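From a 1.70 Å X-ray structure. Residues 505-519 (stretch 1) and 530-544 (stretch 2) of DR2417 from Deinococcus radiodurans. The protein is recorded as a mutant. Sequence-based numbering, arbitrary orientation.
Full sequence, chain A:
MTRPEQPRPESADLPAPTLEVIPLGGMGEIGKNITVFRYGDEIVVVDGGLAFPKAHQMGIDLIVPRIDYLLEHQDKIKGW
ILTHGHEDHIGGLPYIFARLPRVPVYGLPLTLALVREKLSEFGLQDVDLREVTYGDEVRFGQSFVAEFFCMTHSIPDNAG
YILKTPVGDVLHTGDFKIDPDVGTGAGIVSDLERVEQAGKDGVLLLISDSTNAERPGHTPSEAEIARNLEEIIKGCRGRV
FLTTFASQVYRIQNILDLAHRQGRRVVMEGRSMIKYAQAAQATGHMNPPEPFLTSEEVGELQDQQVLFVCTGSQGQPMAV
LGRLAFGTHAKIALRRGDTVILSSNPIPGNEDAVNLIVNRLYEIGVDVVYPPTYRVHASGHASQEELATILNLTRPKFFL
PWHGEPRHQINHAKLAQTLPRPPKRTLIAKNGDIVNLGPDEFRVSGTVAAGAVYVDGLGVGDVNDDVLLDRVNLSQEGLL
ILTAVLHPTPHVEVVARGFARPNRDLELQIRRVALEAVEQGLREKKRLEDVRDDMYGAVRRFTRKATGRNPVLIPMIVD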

ATOM      1  N   ASP A 505      -7.184  24.169 -28.503  1.00 62.64           N
ATOM      2  CA  ASP A 505      -7.847  23.393 -29.551  1.00 66.76           C
ATOM      3  C   ASP A 505      -8.919  22.454 -28.979  1.00 61.31           C
ATOM      4  O   ASP A 505     -10.073  22.506 -29.407  1.00 60.31           O
ATOM      5  CB  ASP A 505      -6.819  22.587 -30.359  1.00 68.72           C
ATOM      6  CG  ASP A 505      -7.402  21.995 -31.644  1.00 73.40           C
ATOM      7  OD1 ASP A 505      -8.536  21.471 -31.621  1.00 72.85           O
ATOM      8  OD2 ASP A 505      -6.718  22.052 -32.686  1.00 80.27           O
ATOM      9  N   LEU A 506      -8.541  21.604 -28.021  1.00 58.00           N
ATOM     10  CA  LEU A 506      -9.490  20.675 -27.398  1.00 60.59           C
ATOM     11  C   LEU A 506     -10.623  21.407 -26.696  1.00 59.80           C
ATOM     12  O   LEU A 506     -11.778  20.974 -26.742  1.00 55.07           O
ATOM     13  CB  LEU A 506      -8.796  19.762 -26.386  1.00 55.42           C
ATOM     14  CG  LEU A 506      -9.748  18.915 -25.539  1.00 59.28           C
ATOM     15  CD1 LEU A 506     -10.338  17.792 -26.383  1.00 60.74           C
ATOM     16  CD2 LEU A 506      -9.065  18.373 -24.277  1.00 55.91           C
ATOM     17  N   GLU A 507     -10.274  22.506 -26.032  1.00 58.73           N
ATOM     18  CA  GLU A 507     -11.246  23.362 -25.370  1.00 56.18           C
ATOM     19  C   GLU A 507     -12.367  23.787 -26.315  1.00 61.39           C
ATOM     20  O   GLU A 507     -13.550  23.736 -25.965  1.00 60.76           O
ATOM     21  CB  GLU A 507     -10.552  24.600 -24.799  1.00 56.80           C
ATOM     22  CG  GLU A 507     -11.522  25.687 -24.353  1.00 75.54           C
ATOM     23  CD  GLU A 507     -10.879  26.720 -23.452  1.00 71.71           C
ATOM     24  OE1 GLU A 507      -9.655  26.933 -23.568  1.00 65.28           O
ATOM     25  OE2 GLU A 507     -11.599  27.316 -22.621  1.00 73.38           O
ATOM     26  N   LEU A 508     -11.989  24.194 -27.522  1.00 65.90           N
ATOM     27  CA  LEU A 508     -12.955  24.703 -28.477  1.00 68.71           C
ATOM     28  C   LEU A 508     -13.768  23.566 -29.075  1.00 67.38           C
ATOM     29  O   LEU A 508     -14.934  23.749 -29.422  1.00 67.18           O
ATOM     30  CB  LEU A 508     -12.258  25.498 -29.579  1.00 73.32           C
ATOM     31  CG  LEU A 508     -11.126  26.431 -29.150  1.00 74.76           C
ATOM     32  CD1 LEU A 508     -10.718  27.313 -30.291  1.00 76.79           C
ATOM     33  CD2 LEU A 508     -11.459  27.259 -27.905  1.00 81.55           C
ATOM     34  N   GLN A 509     -13.149  22.396 -29.196  1.00 60.21           N
ATOM     35  CA  GLN A 509     -13.836  21.219 -29.721  1.00 68.51           C
ATOM     36  C   GLN A 509     -14.925  20.744 -28.768  1.00 71.09           C
ATOM     37  O   GLN A 509     -16.011  20.353 -29.194  1.00 70.61           O
ATOM     38  CB  GLN A 509     -12.853  20.079 -29.977  1.00 67.38           C
ATOM     39  CG  GLN A 509     -11.809  20.362 -31.035  1.00 68.83           C
ATOM     40  CD  GLN A 509     -10.897  19.173 -31.257  1.00 71.98           C
ATOM     41  OE1 GLN A 509     -11.351  18.094 -31.640  1.00 74.72           O
ATOM     42  NE2 GLN A 509      -9.605  19.356 -31.001  1.00 69.47           N
ATOM     43  N   ILE A 510     -14.618  20.764 -27.477  1.00 70.27           N
ATOM     44  CA  ILE A 510     -15.588  20.407 -26.449  1.00 65.75           C
ATOM     45  C   ILE A 510     -16.810  21.334 -26.498  1.00 65.89           C
ATOM     46  O   ILE A 510     -17.952  20.882 -26.381  1.00 63.21           O
ATOM     47  CB  ILE A 510     -14.948  20.451 -25.049  1.00 64.05           C
ATOM     48  CG1 ILE A 510     -13.884  19.356 -24.922  1.00 67.99           C
ATOM     49  CG2 ILE A 510     -16.001  20.291 -23.969  1.00 65.32           C
ATOM     50  CD1 ILE A 510     -13.061  19.435 -23.649  1.00 63.34           C
ATOM     51  N   ARG A 511     -16.561  22.628 -26.692  1.00 68.17           N
ATOM     52  CA  ARG A 511     -17.634  23.611 -26.823  1.00 73.36           C
ATOM     53  C   ARG A 511     -18.630  23.260 -27.920  1.00 70.08           C
ATOM     54  O   ARG A 511     -19.838  23.273 -27.687  1.00 67.02           O
ATOM     55  CB  ARG A 511     -17.061  24.999 -27.109  1.00 77.14           C
ATOM     56  CG  ARG A 511     -16.820  25.857 -25.886  1.00 82.31           C
ATOM     57  CD  ARG A 511     -16.762  27.320 -26.286  1.00 80.62           C
ATOM     58  NE  ARG A 511     -15.431  27.893 -26.129  1.00 85.04           N
ATOM     59  CZ  ARG A 511     -15.043  28.600 -25.073  1.00 86.19           C
ATOM     60  NH1 ARG A 511     -13.812  29.088 -25.018  1.00 88.04           N
ATOM     61  NH2 ARG A 511     -15.886  28.824 -24.074  1.00 81.19           N
ATOM     62  N   ARG A 512     -18.118  22.950 -29.113  1.00 72.33           N
ATOM     63  CA  ARG A 512     -18.971  22.731 -30.283  1.00 77.03           C
ATOM     64  C   ARG A 512     -19.853  21.499 -30.128  1.00 78.85           C
ATOM     65  O   ARG A 512     -21.000  21.491 -30.574  1.00 78.23           O
ATOM     66  CB  ARG A 512     -18.136  22.604 -31.565  1.00 75.68           C
ATOM     67  CG  ARG A 512     -17.482  21.237 -31.791  1.00 82.62           C
ATOM     68  CD  ARG A 512     -17.253  20.950 -33.266  1.00 84.70           C
ATOM     69  NE  ARG A 512     -17.119  22.180 -34.040  1.00 86.72           N
ATOM     70  CZ  ARG A 512     -16.020  22.926 -34.080  1.00 81.95           C
ATOM     71  NH1 ARG A 512     -14.947  22.577 -33.382  1.00 77.69           N
ATOM     72  NH2 ARG A 512     -16.000  24.032 -34.811  1.00 83.16           N
ATOM     73  N   VAL A 513     -19.315  20.461 -29.494  1.00 77.72           N
ATOM     74  CA  VAL A 513     -20.052  19.222 -29.309  1.00 74.75           C
ATOM     75  C   VAL A 513     -21.184  19.472 -28.324  1.00 75.38           C
ATOM     76  O   VAL A 513     -22.319  19.037 -28.534  1.00 72.66           O
ATOM     77  CB  VAL A 513     -19.137  18.086 -28.809  1.00 67.27           C
ATOM     78  CG1 VAL A 513     -19.948  16.840 -28.503  1.00 67.13           C
ATOM     79  CG2 VAL A 513     -18.065  17.786 -29.851  1.00 69.75           C
ATOM     80  N   ALA A 514     -20.866  20.200 -27.260  1.00 68.84           N
ATOM     81  CA  ALA A 514     -21.864  20.615 -26.291  1.00 69.11           C
ATOM     82  C   ALA A 514     -22.900  21.524 -26.943  1.00 73.63           C
ATOM     83  O   ALA A 514     -24.101  21.315 -26.789  1.00 77.73           O
ATOM     84  CB  ALA A 514     -21.203  21.319 -25.121  1.00 65.11           C
ATOM     85  N   LEU A 515     -22.422  22.518 -27.688  1.00 77.01           N
ATOM     86  CA  LEU A 515     -23.289  23.530 -28.293  1.00 80.37           C
ATOM     87  C   LEU A 515     -24.304  22.933 -29.258  1.00 86.30           C
ATOM     88  O   LEU A 515     -25.482  23.283 -29.211  1.00 90.68           O
ATOM     89  CB  LEU A 515     -22.454  24.585 -29.022  1.00 81.51           C
ATOM     90  CG  LEU A 515     -23.216  25.834 -29.468  1.00 80.79           C
ATOM     91  CD1 LEU A 515     -23.695  26.607 -28.254  1.00 78.51           C
ATOM     92  CD2 LEU A 515     -22.354  26.706 -30.363  1.00 80.70           C
ATOM     93  N   GLU A 516     -23.840  22.045 -30.134  1.00 87.18           N
ATOM     94  CA  GLU A 516     -24.720  21.387 -31.095  1.00 86.01           C
ATOM     95  C   GLU A 516     -25.879  20.730 -30.360  1.00 87.77           C
ATOM     96  O   GLU A 516     -27.025  20.851 -30.775  1.00 91.52           O
ATOM     97  CB  GLU A 516     -23.955  20.356 -31.928  1.00 80.36           C
ATOM     98  N   ALA A 517     -25.573  20.068 -29.247  1.00 83.41           N
ATOM     99  CA  ALA A 517     -26.591  19.442 -28.411  1.00 81.09           C
ATOM    100  C   ALA A 517     -27.532  20.479 -27.802  1.00 83.05           C
ATOM    101  O   ALA A 517     -28.736  20.245 -27.697  1.00 86.18           O
ATOM    102  CB  ALA A 517     -25.940  18.611 -27.317  1.00 79.12           C
ATOM    103  N   VAL A 518     -26.981  21.620 -27.397  1.00 82.10           N
ATOM    104  CA  VAL A 518     -27.795  22.715 -26.883  1.00 86.92           C
ATOM    105  C   VAL A 518     -28.704  23.247 -27.984  1.00 92.74           C
ATOM    106  O   VAL A 518     -29.917  23.347 -27.806  1.00 99.30           O
ATOM    107  CB  VAL A 518     -26.934  23.875 -26.337  1.00 85.34           C
ATOM    108  CG1 VAL A 518     -27.823  24.962 -25.743  1.00 84.45           C
ATOM    109  CG2 VAL A 518     -25.948  23.372 -25.299  1.00 82.25           C
ATOM    110  N   GLU A 519     -28.103  23.580 -29.125  1.00 94.38           N
ATOM    111  CA  GLU A 519     -28.835  24.107 -30.275  1.00 91.97           C
ATOM    112  C   GLU A 519     -29.818  23.094 -30.856  1.00 93.66           C
ATOM    113  O   GLU A 519     -30.961  23.436 -31.153  1.00 97.44           O
ATOM    114  CB  GLU A 519     -27.861  24.556 -31.367  1.00 90.05           C
ATOM    115  CG  GLU A 519     -27.160  25.872 -31.092  1.00 88.94           C
ATOM    116  CD  GLU A 519     -26.035  26.136 -32.071  1.00 93.22           C
ATOM    117  OE1 GLU A 519     -25.680  25.208 -32.829  1.00 92.71           O
ATOM    118  OE2 GLU A 519     -25.504  27.266 -32.084  1.00 97.96           O
ATOM    119  N   ASP A 530     -33.722  18.359 -19.539  1.00 85.27           N
ATOM    120  CA  ASP A 530     -33.493  17.395 -20.610  1.00 87.89           C
ATOM    121  C   ASP A 530     -32.308  17.808 -21.486  1.00 89.38           C
ATOM    122  O   ASP A 530     -31.565  16.957 -21.976  1.00 92.91           O
ATOM    123  CB  ASP A 530     -34.750  17.232 -21.470  1.00 88.82           C
ATOM    124  N   VAL A 531     -32.128  19.114 -21.670  1.00 86.56           N
ATOM    125  CA  VAL A 531     -31.075  19.619 -22.547  1.00 84.42           C
ATOM    126  C   VAL A 531     -29.676  19.463 -21.945  1.00 83.90           C
ATOM    127  O   VAL A 531     -28.733  19.119 -22.659  1.00 83.94           O
ATOM    128  CB  VAL A 531     -31.294  21.101 -22.901  1.00 89.12           C
ATOM    129  CG1 VAL A 531     -30.421  21.488 -24.089  1.00 84.81           C
ATOM    130  CG2 VAL A 531     -32.759  21.361 -23.215  1.00 94.01           C
ATOM    131  N   ARG A 532     -29.543  19.721 -20.643  1.00 80.14           N
ATOM    132  CA  ARG A 532     -28.255  19.573 -19.963  1.00 77.13           C
ATOM    133  C   ARG A 532     -27.774  18.141 -20.102  1.00 81.23           C
ATOM    134  O   ARG A 532     -26.584  17.886 -20.288  1.00 77.94           O
ATOM    135  CB  ARG A 532     -28.354  19.976 -18.478  1.00 68.61           C
ATOM    136  CG  ARG A 532     -28.614  18.846 -17.495  1.00 69.14           C
ATOM    137  CD  ARG A 532     -29.506  19.286 -16.345  1.00 71.44           C
ATOM    138  NE  ARG A 532     -28.754  19.709 -15.168  1.00 75.39           N
ATOM    139  CZ  ARG A 532     -29.311  19.979 -13.988  1.00 76.71           C
ATOM    140  NH1 ARG A 532     -28.558  20.359 -12.962  1.00 77.81           N
ATOM    141  NH2 ARG A 532     -30.624  19.866 -13.833  1.00 72.04           N
ATOM    142  N   ASP A 533     -28.721  17.210 -20.045  1.00 85.84           N
ATOM    143  CA  ASP A 533     -28.419  15.793 -20.132  1.00 83.31           C
ATOM    144  C   ASP A 533     -27.901  15.453 -21.517  1.00 82.28           C
ATOM    145  O   ASP A 533     -26.981  14.647 -21.666  1.00 83.47           O
ATOM    146  CB  ASP A 533     -29.659  14.963 -19.799  1.00 82.61           C
ATOM    147  CG  ASP A 533     -29.985  14.968 -18.316  1.00 83.87           C
ATOM    148  OD1 ASP A 533     -29.278  15.659 -17.551  1.00 84.57           O
ATOM    149  OD2 ASP A 533     -30.949  14.285 -17.914  1.00 86.97           O
ATOM    150  N   ASP A 534     -28.489  16.081 -22.530  1.00 79.85           N
ATOM    151  CA  ASP A 534     -28.078  15.854 -23.910  1.00 79.79           C
ATOM    152  C   ASP A 534     -26.652  16.341 -24.162  1.00 81.87           C
ATOM    153  O   ASP A 534     -25.898  15.704 -24.900  1.00 81.78           O
ATOM    154  CB  ASP A 534     -29.049  16.532 -24.868  1.00 83.24           C
ATOM    155  N   MET A 535     -26.278  17.466 -23.555  1.00 79.46           N
ATOM    156  CA  MET A 535     -24.939  18.007 -23.776  1.00 77.72           C
ATOM    157  C   MET A 535     -23.900  17.286 -22.914  1.00 73.59           C
ATOM    158  O   MET A 535     -22.745  17.162 -23.310  1.00 72.33           O
ATOM    159  CB  MET A 535     -24.902  19.529 -23.540  1.00 78.47           C
ATOM    160  CG  MET A 535     -25.043  20.004 -22.104  1.00 81.95           C
ATOM    161  SD  MET A 535     -24.329  21.659 -21.938  1.00 87.95           S
ATOM    162  CE  MET A 535     -24.912  22.155 -20.319  1.00 76.67           C
ATOM    163  N   TYR A 536     -24.314  16.792 -21.752  1.00 74.32           N
ATOM    164  CA  TYR A 536     -23.458  15.922 -20.949  1.00 73.57           C
ATOM    165  C   TYR A 536     -23.161  14.645 -21.729  1.00 73.00           C
ATOM    166  O   TYR A 536     -22.035  14.151 -21.725  1.00 70.49           O
ATOM    167  CB  TYR A 536     -24.121  15.591 -19.598  1.00 70.97           C
ATOM    168  CG  TYR A 536     -23.469  14.472 -18.794  1.00 69.73           C
ATOM    169  CD1 TYR A 536     -23.647  13.135 -19.148  1.00 71.13           C
ATOM    170  CD2 TYR A 536     -22.713  14.748 -17.657  1.00 69.35           C
ATOM    171  CE1 TYR A 536     -23.064  12.114 -18.423  1.00 66.79           C
ATOM    172  CE2 TYR A 536     -22.133  13.725 -16.918  1.00 68.96           C
ATOM    173  CZ  TYR A 536     -22.315  12.410 -17.308  1.00 69.23           C
ATOM    174  OH  TYR A 536     -21.743  11.387 -16.583  1.00 75.12           O
ATOM    175  N   GLY A 537     -24.185  14.113 -22.389  1.00 76.03           N
ATOM    176  CA  GLY A 537     -24.062  12.867 -23.122  1.00 73.58           C
ATOM    177  C   GLY A 537     -23.156  12.980 -24.330  1.00 73.73           C
ATOM    178  O   GLY A 537     -22.332  12.100 -24.582  1.00 74.43           O
ATOM    179  N   ALA A 538     -23.305  14.069 -25.077  1.00 73.54           N
ATOM    180  CA  ALA A 538     -22.506  14.295 -26.277  1.00 72.68           C
ATOM    181  C   ALA A 538     -21.023  14.482 -25.951  1.00 70.12           C
ATOM    182  O   ALA A 538     -20.157  13.907 -26.611  1.00 67.18           O
ATOM    183  CB  ALA A 538     -23.037  15.499 -27.043  1.00 69.46           C
ATOM    184  N   VAL A 539     -20.735  15.283 -24.929  1.00 72.04           N
ATOM    185  CA  VAL A 539     -19.356  15.554 -24.531  1.00 69.36           C
ATOM    186  C   VAL A 539     -18.669  14.303 -23.983  1.00 70.14           C
ATOM    187  O   VAL A 539     -17.500  14.057 -24.271  1.00 72.63           O
ATOM    188  CB  VAL A 539     -19.285  16.685 -23.481  1.00 68.20           C
ATOM    189  CG1 VAL A 539     -17.855  16.889 -23.007  1.00 61.51           C
ATOM    190  CG2 VAL A 539     -19.843  17.983 -24.066  1.00 70.40           C
ATOM    191  N   ARG A 540     -19.399  13.515 -23.198  1.00 67.82           N
ATOM    192  CA  ARG A 540     -18.877  12.250 -22.683  1.00 65.42           C
ATOM    193  C   ARG A 540     -18.468  11.330 -23.827  1.00 60.44           C
ATOM    194  O   ARG A 540     -17.417  10.690 -23.785  1.00 61.96           O
ATOM    195  CB  ARG A 540     -19.917  11.557 -21.800  1.00 59.73           C
ATOM    196  CG  ARG A 540     -19.692  10.058 -21.632  1.00 57.79           C
ATOM    197  CD  ARG A 540     -18.582   9.765 -20.641  1.00 55.83           C
ATOM    198  NE  ARG A 540     -18.944  10.178 -19.288  1.00 60.09           N
ATOM    199  CZ  ARG A 540     -18.188  10.954 -18.519  1.00 66.21           C
ATOM    200  NH1 ARG A 540     -17.026  11.412 -18.972  1.00 67.53           N
ATOM    201  NH2 ARG A 540     -18.595  11.277 -17.296  1.00 63.98           N
ATOM    202  N   ARG A 541     -19.312  11.279 -24.852  1.00 63.21           N
ATOM    203  CA  ARG A 541     -19.041  10.484 -26.043  1.00 64.25           C
ATOM    204  C   ARG A 541     -17.846  11.034 -26.813  1.00 63.08           C
ATOM    205  O   ARG A 541     -17.035  10.269 -27.338  1.00 68.34           O
ATOM    206  CB  ARG A 541     -20.275  10.439 -26.951  1.00 66.17           C
ATOM    207  N   PHE A 542     -17.740  12.359 -26.877  1.00 57.04           N
ATOM    208  CA  PHE A 542     -16.665  13.004 -27.626  1.00 63.19           C
ATOM    209  C   PHE A 542     -15.308  12.884 -26.944  1.00 62.40           C
ATOM    210  O   PHE A 542     -14.307  12.561 -27.582  1.00 59.12           O
ATOM    211  CB  PHE A 542     -16.972  14.486 -27.853  1.00 67.24           C
ATOM    212  CG  PHE A 542     -15.764  15.298 -28.237  1.00 66.95           C
ATOM    213  CD1 PHE A 542     -15.138  15.102 -29.462  1.00 68.77           C
ATOM    214  CD2 PHE A 542     -15.247  16.248 -27.370  1.00 65.29           C
ATOM    215  CE1 PHE A 542     -14.019  15.841 -29.818  1.00 68.50           C
ATOM    216  CE2 PHE A 542     -14.132  16.993 -27.718  1.00 69.47           C
ATOM    217  CZ  PHE A 542     -13.516  16.788 -28.948  1.00 68.70           C
ATOM    218  N   THR A 543     -15.279  13.168 -25.648  1.00 62.24           N
ATOM    219  CA  THR A 543     -14.024  13.179 -24.919  1.00 52.08           C
ATOM    220  C   THR A 543     -13.470  11.765 -24.835  1.00 53.05           C
ATOM    221  O   THR A 543     -12.265  11.566 -24.966  1.00 57.07           O
ATOM    222  CB  THR A 543     -14.196  13.797 -23.525  1.00 54.12           C
ATOM    223  OG1 THR A 543     -14.399  15.210 -23.658  1.00 54.77           O
ATOM    224  CG2 THR A 543     -12.957  13.572 -22.678  1.00 63.12           C
ATOM    225  N   ARG A 544     -14.351  10.784 -24.658  1.00 54.60           N
ATOM    226  CA  ARG A 544     -13.935   9.382 -24.641  1.00 59.69           C
ATOM    227  C   ARG A 544     -13.259   8.993 -25.956  1.00 61.05           C
ATOM    228  O   ARG A 544     -12.231   8.320 -25.958  1.00 62.34           O
ATOM    229  CB  ARG A 544     -15.131   8.463 -24.372  1.00 63.56           C
TER

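Both stretches are helical throughout, each part of a longer helix, and they run roughly antiparallel: the angle between their N-to-C directions is 146° and the axes approach to 8.1 Å. Such a close approach goes with small residues at the crossing. The CA atoms of Ala-514 and Met-535 lie 4.8 Å apart, whereas those of Val-518 and Val-531 are 6.3 Å apart. The contact buries 595 Å², both sides summed, and no hydrogen bond crosses it among the modelled atoms; what holds it is apolar packing.

At the crossing, side-chain carbons lie against backbone. Ala-517 CB sits 3.7 Å from Met-535 CA and 3.8 Å from Asp-534 O, and Ala-514 O is 3.8 Å from Met-535 CB. Met-535 starts toward the partner helix, but with chi1 at 70° (p), then chi2 and chi3 both t, the end of its chain leads away. Its sulfur still meets the flank of the other helix, with SD 4.1 Å from Val-518 CG2.

The valines share a t chi1 but use it in different settings. Val-513 points toward the other helix and straddles two residues one turn apart: its CG1 lies 3.7 Å from Ala-538 CB, while its CG2 lies 3.8 Å from Phe-542 CG. Val-539 leaves its helix sideways and packs on two residues, its CG2 3.8 Å from Ala-514 CB and its CG1 4.0 Å from Ile-510 CG2.

Phe-542 has the largest covered area, 104 Å². Its chi1 of 163° (t) and chi2 of 68° place the ring as a knob among Leu-506, Gln-509, Ile-510 and Val-513. Val-513 CG2 is 4.0 Å from the ring centroid and 22° off the normal, a CH-pi contact over one face. Ile-510, with chi1 at -66° (m), brings CG1 to the ring edge, 3.7 Å from Phe-542 CE2. Leu-506 points sideways at CB, yet its t, p conformation carries CD1 to 4.1 Å from Phe-542 CE2.

Gln-509 divides its chain between apolar and polar contacts. Its CB packs 3.5 Å from Phe-542 CZ, while the m, t conformation extends the amide back along its own helix, where NE2 donates to Asp-505 OD1 at a very short 2.4 Å. On the second helix, Thr-543 (chi1 m) turns its hydroxyl back one turn, OG1 donating a weak bond to Val-539 O at 3.4 Å.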